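Local coordinates for De novo designed switch protein caging a hemagglutinin binder (sCageHA267_1S) (Synthetic construct, PDB 7CBC) that holds a caged hemagglutinin-binding domain against a designed helical bundle and probably serves as a switchable biosensor component, at residues Ala5-Glu10 and Glu87-Ala92; Leu33-Leu38 and Arg254-Ser259. All coordinates share one frame; numbering follows the deposited sequence.

Interaction 1 (Ala5-Glu10 and Glu87-Ala92); sequences ARKLLE and EEAREA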
ATOM      1  N   ALA A   5     -12.584 -12.355 -22.571  1.00 40.16           N
ATOM      2  CA  ALA A   5     -12.533 -10.996 -22.049  1.00 40.13           C
ATOM      3  C   ALA A   5     -13.065 -10.939 -20.624  1.00 39.60           C
ATOM      4  O   ALA A   5     -12.526 -10.208 -19.785  1.00 30.84           O
ATOM      5  CB  ALA A   5     -13.317 -10.051 -22.955  1.00 35.16           C
ATOM      6  N   ARG A   6     -14.130 -11.692 -20.334  1.00 37.72           N
ATOM      7  CA  ARG A   6     -14.676 -11.692 -18.982  1.00 39.35           C
ATOM      8  C   ARG A   6     -13.706 -12.312 -18.000  1.00 37.71           C
ATOM      9  O   ARG A   6     -13.681 -11.942 -16.823  1.00 34.28           O
ATOM     10  CB  ARG A   6     -15.994 -12.456 -18.934  1.00 38.92           C
ATOM     11  CG  ARG A   6     -17.089 -11.809 -19.707  1.00 48.39           C
ATOM     12  CD  ARG A   6     -18.397 -12.570 -19.547  1.00 52.26           C
ATOM     13  NE  ARG A   6     -19.331 -11.737 -18.813  1.00 53.67           N
ATOM     14  CZ  ARG A   6     -20.164 -10.882 -19.399  1.00 50.43           C
ATOM     15  NH1 ARG A   6     -20.173 -10.760 -20.724  1.00 50.89           N
ATOM     16  NH2 ARG A   6     -20.982 -10.138 -18.667  1.00 49.46           N
ATOM     17  N   LYS A   7     -12.918 -13.270 -18.463  1.00 34.97           N
ATOM     18  CA  LYS A   7     -11.958 -13.917 -17.591  1.00 35.10           C
ATOM     19  C   LYS A   7     -10.814 -12.967 -17.261  1.00 33.05           C
ATOM     20  O   LYS A   7     -10.387 -12.888 -16.106  1.00 35.01           O
ATOM     21  CB  LYS A   7     -11.515 -15.228 -18.257  1.00 37.23           C
ATOM     22  CG  LYS A   7     -10.254 -15.949 -17.791  1.00 42.83           C
ATOM     23  CD  LYS A   7      -9.797 -15.694 -16.353  1.00 51.22           C
ATOM     24  CE  LYS A   7     -10.762 -16.001 -15.228  1.00 53.42           C
ATOM     25  NZ  LYS A   7     -10.182 -15.446 -13.974  1.00 39.07           N
ATOM     26  N   LEU A   8     -10.353 -12.191 -18.241  1.00 31.43           N
ATOM     27  CA  LEU A   8      -9.310 -11.207 -17.986  1.00 33.41           C
ATOM     28  C   LEU A   8      -9.763 -10.171 -16.970  1.00 33.03           C
ATOM     29  O   LEU A   8      -9.067  -9.912 -15.978  1.00 30.83           O
ATOM     30  CB  LEU A   8      -8.898 -10.537 -19.294  1.00 35.92           C
ATOM     31  CG  LEU A   8      -8.116 -11.485 -20.191  1.00 34.95           C
ATOM     32  CD1 LEU A   8      -8.053 -10.955 -21.624  1.00 34.37           C
ATOM     33  CD2 LEU A   8      -6.732 -11.689 -19.611  1.00 29.42           C
ATOM     34  N   LEU A   9     -10.935  -9.572 -17.193  1.00 30.18           N
ATOM     35  CA  LEU A   9     -11.448  -8.599 -16.237  1.00 31.32           C
ATOM     36  C   LEU A   9     -11.622  -9.227 -14.860  1.00 33.27           C
ATOM     37  O   LEU A   9     -11.332  -8.598 -13.841  1.00 26.40           O
ATOM     38  CB  LEU A   9     -12.766  -8.020 -16.742  1.00 32.22           C
ATOM     39  CG  LEU A   9     -13.396  -6.897 -15.925  1.00 33.46           C
ATOM     40  CD1 LEU A   9     -12.455  -5.699 -15.823  1.00 31.94           C
ATOM     41  CD2 LEU A   9     -14.729  -6.484 -16.546  1.00 28.56           C
ATOM     42  N   GLU A  10     -12.072 -10.479 -14.816  1.00 29.69           N
ATOM     43  CA  GLU A  10     -12.233 -11.179 -13.548  1.00 32.23           C
ATOM     44  C   GLU A  10     -10.886 -11.366 -12.843  1.00 35.31           C
ATOM     45  O   GLU A  10     -10.787 -11.214 -11.615  1.00 32.13           O
ATOM     46  CB  GLU A  10     -12.936 -12.509 -13.827  1.00 35.60           C
ATOM     47  CG  GLU A  10     -13.055 -13.502 -12.695  1.00 43.65           C
ATOM     48  CD  GLU A  10     -13.356 -14.908 -13.240  1.00 47.76           C
ATOM     49  OE1 GLU A  10     -12.674 -15.880 -12.831  1.00 49.79           O
ATOM     50  OE2 GLU A  10     -14.257 -15.034 -14.107  1.00 48.36           O
ATOM     51  N   GLU A  87      -3.410 -18.114 -12.394  1.00 39.21           N
ATOM     52  CA  GLU A  87      -3.372 -19.481 -12.899  1.00 44.68           C
ATOM     53  C   GLU A  87      -4.745 -19.940 -13.366  1.00 45.03           C
ATOM     54  O   GLU A  87      -4.872 -20.558 -14.430  1.00 48.05           O
ATOM     55  CB  GLU A  87      -2.823 -20.432 -11.834  1.00 38.75           C
ATOM     56  CG  GLU A  87      -1.377 -20.787 -12.065  1.00 49.00           C
ATOM     57  CD  GLU A  87      -1.108 -21.214 -13.499  1.00 53.57           C
ATOM     58  OE1 GLU A  87      -1.832 -22.098 -14.005  1.00 61.21           O
ATOM     59  OE2 GLU A  87      -0.179 -20.654 -14.128  1.00 57.54           O
ATOM     60  N   GLU A  88      -5.784 -19.658 -12.579  1.00 43.62           N
ATOM     61  CA  GLU A  88      -7.136 -19.887 -13.069  1.00 48.09           C
ATOM     62  C   GLU A  88      -7.370 -19.123 -14.362  1.00 46.92           C
ATOM     63  O   GLU A  88      -7.966 -19.645 -15.309  1.00 51.14           O
ATOM     64  CB  GLU A  88      -8.156 -19.480 -12.008  1.00 49.97           C
ATOM     65  CG  GLU A  88      -9.566 -19.299 -12.545  1.00 52.15           C
ATOM     66  CD  GLU A  88     -10.597 -19.113 -11.440  1.00 57.83           C
ATOM     67  OE1 GLU A  88     -11.803 -19.115 -11.761  1.00 58.06           O
ATOM     68  OE2 GLU A  88     -10.184 -18.968 -10.265  1.00 61.31           O
ATOM     69  N   ALA A  89      -6.891 -17.882 -14.421  1.00 46.22           N
ATOM     70  CA  ALA A  89      -6.992 -17.102 -15.647  1.00 44.28           C
ATOM     71  C   ALA A  89      -6.238 -17.768 -16.787  1.00 45.29           C
ATOM     72  O   ALA A  89      -6.766 -17.919 -17.895  1.00 46.37           O
ATOM     73  CB  ALA A  89      -6.469 -15.685 -15.408  1.00 43.82           C
ATOM     74  N   ARG A  90      -4.998 -18.178 -16.527  1.00 44.32           N
ATOM     75  CA  ARG A  90      -4.168 -18.776 -17.562  1.00 47.11           C
ATOM     76  C   ARG A  90      -4.728 -20.118 -18.020  1.00 53.65           C
ATOM     77  O   ARG A  90      -4.585 -20.481 -19.194  1.00 51.46           O
ATOM     78  CB  ARG A  90      -2.736 -18.914 -17.035  1.00 49.10           C
ATOM     79  CG  ARG A  90      -1.711 -19.360 -18.057  1.00 53.47           C
ATOM     80  CD  ARG A  90      -0.315 -18.811 -17.762  1.00 53.86           C
ATOM     81  NE  ARG A  90      -0.056 -18.687 -16.329  1.00 57.89           N
ATOM     82  CZ  ARG A  90       0.133 -17.531 -15.694  1.00 51.83           C
ATOM     83  NH1 ARG A  90       0.106 -16.382 -16.359  1.00 53.40           N
ATOM     84  NH2 ARG A  90       0.355 -17.524 -14.389  1.00 53.97           N
ATOM     85  N   GLU A  91      -5.393 -20.851 -17.119  1.00 55.13           N
ATOM     86  CA  GLU A  91      -5.985 -22.136 -17.481  1.00 52.79           C
ATOM     87  C   GLU A  91      -7.016 -21.977 -18.592  1.00 57.52           C
ATOM     88  O   GLU A  91      -7.166 -22.859 -19.446  1.00 56.00           O
ATOM     89  CB  GLU A  91      -6.625 -22.787 -16.250  1.00 52.78           C
ATOM     90  CG  GLU A  91      -7.101 -24.231 -16.460  1.00 63.05           C
ATOM     91  CD  GLU A  91      -8.560 -24.359 -16.933  1.00 68.69           C
ATOM     92  OE1 GLU A  91      -9.163 -23.362 -17.394  1.00 65.24           O
ATOM     93  OE2 GLU A  91      -9.108 -25.481 -16.840  1.00 72.96           O
ATOM     94  N   ALA A  92      -7.766 -20.876 -18.575  1.00 56.62           N
ATOM     95  CA  ALA A  92      -8.704 -20.628 -19.661  1.00 53.89           C
ATOM     96  C   ALA A  92      -8.019 -19.996 -20.868  1.00 54.61           C
ATOM     97  O   ALA A  92      -8.386 -20.302 -22.009  1.00 48.34           O
ATOM     98  CB  ALA A  92      -9.853 -19.744 -19.175  1.00 54.96           C
TER

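Interaction 2 (Leu33-Leu38 and Arg254-Ser259); sequences LQELNL and RSKRES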
ATOM      1  N   LEU A  33       3.444  -0.326  14.379  1.00 31.01           N
ATOM      2  CA  LEU A  33       4.816   0.157  14.575  1.00 33.23           C
ATOM      3  C   LEU A  33       4.834   1.546  15.199  1.00 35.12           C
ATOM      4  O   LEU A  33       5.608   1.822  16.126  1.00 30.90           O
ATOM      5  CB  LEU A  33       5.567   0.181  13.248  1.00 28.58           C
ATOM      6  CG  LEU A  33       5.995  -1.136  12.613  1.00 31.97           C
ATOM      7  CD1 LEU A  33       6.572  -0.880  11.225  1.00 27.86           C
ATOM      8  CD2 LEU A  33       7.001  -1.865  13.491  1.00 31.51           C
ATOM      9  N   GLN A  34       4.005   2.449  14.667  1.00 34.41           N
ATOM     10  CA  GLN A  34       3.918   3.801  15.211  1.00 34.31           C
ATOM     11  C   GLN A  34       3.477   3.779  16.665  1.00 33.94           C
ATOM     12  O   GLN A  34       4.011   4.521  17.502  1.00 36.10           O
ATOM     13  CB  GLN A  34       2.937   4.632  14.382  1.00 35.02           C
ATOM     14  CG  GLN A  34       2.760   6.050  14.877  1.00 33.16           C
ATOM     15  CD  GLN A  34       3.986   6.897  14.629  1.00 35.03           C
ATOM     16  OE1 GLN A  34       5.029   6.399  14.194  1.00 38.55           O
ATOM     17  NE2 GLN A  34       3.864   8.192  14.879  1.00 34.76           N
ATOM     18  N   GLU A  35       2.489   2.943  16.973  1.00 33.51           N
ATOM     19  CA  GLU A  35       2.006   2.807  18.339  1.00 37.70           C
ATOM     20  C   GLU A  35       3.138   2.421  19.284  1.00 36.57           C
ATOM     21  O   GLU A  35       3.239   2.955  20.398  1.00 37.04           O
ATOM     22  CB  GLU A  35       0.878   1.774  18.364  1.00 38.03           C
ATOM     23  CG  GLU A  35       0.080   1.766  19.635  1.00 45.46           C
ATOM     24  CD  GLU A  35      -1.141   0.881  19.558  1.00 48.39           C
ATOM     25  OE1 GLU A  35      -1.488   0.391  18.443  1.00 43.04           O
ATOM     26  OE2 GLU A  35      -1.755   0.688  20.632  1.00 46.43           O
ATOM     27  N   LEU A  36       4.023   1.522  18.836  1.00 33.61           N
ATOM     28  CA  LEU A  36       5.201   1.158  19.621  1.00 36.86           C
ATOM     29  C   LEU A  36       6.177   2.318  19.745  1.00 39.39           C
ATOM     30  O   LEU A  36       6.730   2.562  20.824  1.00 32.06           O
ATOM     31  CB  LEU A  36       5.910  -0.042  18.999  1.00 34.63           C
ATOM     32  CG  LEU A  36       5.158  -1.359  18.941  1.00 38.11           C
ATOM     33  CD1 LEU A  36       6.133  -2.450  18.524  1.00 35.70           C
ATOM     34  CD2 LEU A  36       4.535  -1.664  20.306  1.00 44.99           C
ATOM     35  N   ASN A  37       6.447   3.016  18.640  1.00 33.57           N
ATOM     36  CA  ASN A  37       7.408   4.110  18.716  1.00 33.72           C
ATOM     37  C   ASN A  37       6.951   5.181  19.701  1.00 39.17           C
ATOM     38  O   ASN A  37       7.754   5.679  20.504  1.00 35.87           O
ATOM     39  CB  ASN A  37       7.655   4.711  17.336  1.00 29.33           C
ATOM     40  CG  ASN A  37       8.819   5.683  17.332  1.00 48.09           C
ATOM     41  OD1 ASN A  37       9.984   5.282  17.264  1.00 48.87           O
ATOM     42  ND2 ASN A  37       8.513   6.973  17.421  1.00 49.70           N
ATOM     43  N   LEU A  38       5.667   5.540  19.671  1.00 34.43           N
ATOM     44  CA  LEU A  38       5.189   6.550  20.607  1.00 37.22           C
ATOM     45  C   LEU A  38       5.344   6.070  22.040  1.00 39.77           C
ATOM     46  O   LEU A  38       5.807   6.821  22.909  1.00 39.13           O
ATOM     47  CB  LEU A  38       3.739   6.912  20.308  1.00 34.25           C
ATOM     48  CG  LEU A  38       3.565   7.643  18.973  1.00 42.56           C
ATOM     49  CD1 LEU A  38       2.156   8.186  18.855  1.00 41.99           C
ATOM     50  CD2 LEU A  38       4.599   8.763  18.817  1.00 38.37           C
ATOM     51  N   ARG A 254      -0.400  14.685  22.147  1.00 46.92           N
ATOM     52  CA  ARG A 254      -0.721  15.409  20.923  1.00 44.32           C
ATOM     53  C   ARG A 254      -0.234  14.650  19.693  1.00 48.95           C
ATOM     54  O   ARG A 254      -0.924  14.605  18.665  1.00 47.17           O
ATOM     55  CB  ARG A 254      -0.102  16.809  20.996  1.00 50.84           C
ATOM     56  CG  ARG A 254      -0.194  17.682  19.747  1.00 50.30           C
ATOM     57  CD  ARG A 254       0.185  19.154  20.069  1.00 54.75           C
ATOM     58  NE  ARG A 254       1.626  19.436  20.041  1.00 48.31           N
ATOM     59  CZ  ARG A 254       2.369  19.682  21.120  1.00 56.92           C
ATOM     60  NH1 ARG A 254       1.813  19.672  22.326  1.00 59.71           N
ATOM     61  NH2 ARG A 254       3.671  19.944  21.001  1.00 50.54           N
ATOM     62  N   SER A 255       0.950  14.037  19.782  1.00 48.65           N
ATOM     63  CA  SER A 255       1.468  13.254  18.668  1.00 46.97           C
ATOM     64  C   SER A 255       0.678  11.969  18.461  1.00 46.53           C
ATOM     65  O   SER A 255       0.539  11.513  17.320  1.00 45.18           O
ATOM     66  CB  SER A 255       2.946  12.936  18.881  1.00 45.74           C
ATOM     67  OG  SER A 255       3.754  14.001  18.422  1.00 48.05           O
ATOM     68  N   LYS A 256       0.156  11.368  19.532  1.00 43.92           N
ATOM     69  CA  LYS A 256      -0.701  10.202  19.345  1.00 44.48           C
ATOM     70  C   LYS A 256      -1.995  10.581  18.627  1.00 49.02           C
ATOM     71  O   LYS A 256      -2.457   9.854  17.737  1.00 48.67           O
ATOM     72  CB  LYS A 256      -0.984   9.534  20.690  1.00 47.10           C
ATOM     73  CG  LYS A 256      -1.436   8.088  20.576  1.00 49.37           C
ATOM     74  CD  LYS A 256      -1.391   7.359  21.916  1.00 47.06           C
ATOM     75  CE  LYS A 256      -1.656   5.864  21.724  1.00 51.60           C
ATOM     76  NZ  LYS A 256      -0.422   5.104  21.341  1.00 47.14           N
ATOM     77  N   ARG A 257      -2.573  11.739  18.966  1.00 50.69           N
ATOM     78  CA  ARG A 257      -3.808  12.168  18.310  1.00 48.26           C
ATOM     79  C   ARG A 257      -3.600  12.400  16.819  1.00 45.12           C
ATOM     80  O   ARG A 257      -4.448  12.017  16.003  1.00 44.34           O
ATOM     81  CB  ARG A 257      -4.349  13.440  18.962  1.00 51.31           C
ATOM     82  CG  ARG A 257      -4.981  13.246  20.334  1.00 52.90           C
ATOM     83  CD  ARG A 257      -5.710  14.512  20.771  1.00 54.28           C
ATOM     84  NE  ARG A 257      -4.900  15.721  20.606  1.00 48.35           N
ATOM     85  CZ  ARG A 257      -4.118  16.239  21.549  1.00 52.63           C
ATOM     86  NH1 ARG A 257      -4.020  15.647  22.735  1.00 48.42           N
ATOM     87  NH2 ARG A 257      -3.426  17.348  21.302  1.00 49.60           N
ATOM     88  N   GLU A 258      -2.484  13.034  16.439  1.00 42.83           N
ATOM     89  CA  GLU A 258      -2.266  13.326  15.024  1.00 47.29           C
ATOM     90  C   GLU A 258      -1.880  12.068  14.253  1.00 42.95           C
ATOM     91  O   GLU A 258      -2.271  11.905  13.091  1.00 41.71           O
ATOM     92  CB  GLU A 258      -1.206  14.415  14.856  1.00 46.12           C
ATOM     93  CG  GLU A 258      -1.062  14.963  13.416  1.00 42.93           C
ATOM     94  CD  GLU A 258      -2.292  15.729  12.917  1.00 45.28           C
ATOM     95  OE1 GLU A 258      -2.475  15.823  11.681  1.00 45.82           O
ATOM     96  OE2 GLU A 258      -3.075  16.238  13.754  1.00 45.51           O
ATOM     97  N   SER A 259      -1.116  11.167  14.879  1.00 43.77           N
ATOM     98  CA  SER A 259      -0.846   9.870  14.262  1.00 41.58           C
ATOM     99  C   SER A 259      -2.140   9.142  13.923  1.00 41.62           C
ATOM    100  O   SER A 259      -2.260   8.540  12.849  1.00 40.75           O
ATOM    101  CB  SER A 259       0.018   9.006  15.184  1.00 40.83           C
ATOM    102  OG  SER A 259       1.358   9.454  15.188  1.00 38.90           O
TER

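Interaction 1 (Ala5-Glu10 and Glu87-Ala92)
Lys7 lies over the backbone of Ala89, where the N-terminal end of helix 3-46 meets the C-terminal end of helix 50-93. The two are an antiparallel pair of neighbouring helices in the designed six-helix bundle, their short axes 9.6 Å apart at 168°.

The apolar part of the contact is carried by the lysine chain. With CG anti to the backbone N (chi1 163°) and further bends at chi2 and chi3, the chain curls along its own helix toward Glu10 instead of extending. Its CD is pressed against Ala89, 3.2 Å from Ala89 CA, which is shorter than ordinary van der Waals contact, so the exact placing of CD is doubtful. The methyl of Ala89 also touches the chain, and Ala92 CB stands 4.1 Å from Lys7 CG. Beyond these segments, Leu105 of helix 99-142 packs on Ala89.

The charged part gathers at the partly exposed margin. Lys7 NZ forms a salt bridge with Glu10 OE1 of its own helix at 2.8 Å, approaching from above the carboxylate plane. Glu88 reaches the same spot with an extended chain, but its OE2 pairs with Lys84 in a salt bridge, and its OE1 remains 4.6 Å from Lys7 NZ, too far for one. The neighbouring lysines probably ease the repulsion between the two glutamates. Their side chains cross at about a right angle, with carboxylate planes 74° apart, and Glu10 OE1 comes within 3.5 Å of Glu88 OE1.

Interaction 2 (Leu33-Leu38 and Arg254-Ser259)
Leu38 packs against the backbone of helix 245-268 at Lys256, joining that helix antiparallel to helix 3-46 within the six-helix bundle; the short axes lie 10.8 Å apart at 173°. Leu38 has the most surface buried here. Its CG sits beside the backbone N (chi1 -68°), and CD1 does most of the touching, 3.5 Å from Lys256 CA and also close to Lys256 CB and CG. Leu235 of helix 195-239 meets the same leucine.

Lys256 comes next. Its chain is extended as far as CE and bends at chi4, which brings NZ to 3.8 Å from Glu35 CG. This is a contact with the aliphatic part of the glutamate: Glu35 OE2 is 4.7 Å from NZ, and OE1 is engaged by Arg32 in a salt bridge.

Ser259 supplies the polar element. Gln34 NE2 donates to Ser259 OG at 2.8 Å, with an N-H...O angle of 157° and the acceptor near the amide plane. The hydroxyl in turn donates to Ser255 O, 3.1 Å from Ser259 OG, a carbonyl that also receives Ser259 N from the opposite face of its plane. Gln34 NE2 has a second acceptor in Asn232 OD1. A buried hydroxyl that both accepts and donates is thus satisfied, and the linked bonds tie three helices together through specific polar partners amid leucine packing.

Both interactions draw on helix 3-46, one near its N-terminus, the other in its C-terminal third, against different antiparallel neighbours, helix 50-93 in interaction 1 and helix 245-268 in interaction 2. Their centres are 43 Å apart, on opposite sides of the chain's centre. Interaction 1 is only partly buried: a lysine's carbons supply the packing, its salt bridges form within each helix, and a long, weak ion pair, Glu88 with Lys14, spans the two. Interaction 2 is a buried contact, with a leucine methyl as its apolar centre and an amide-to-hydroxyl bond joining the helices. Charged groups there keep to the partly exposed flank, while neutral polar groups occupy the interior.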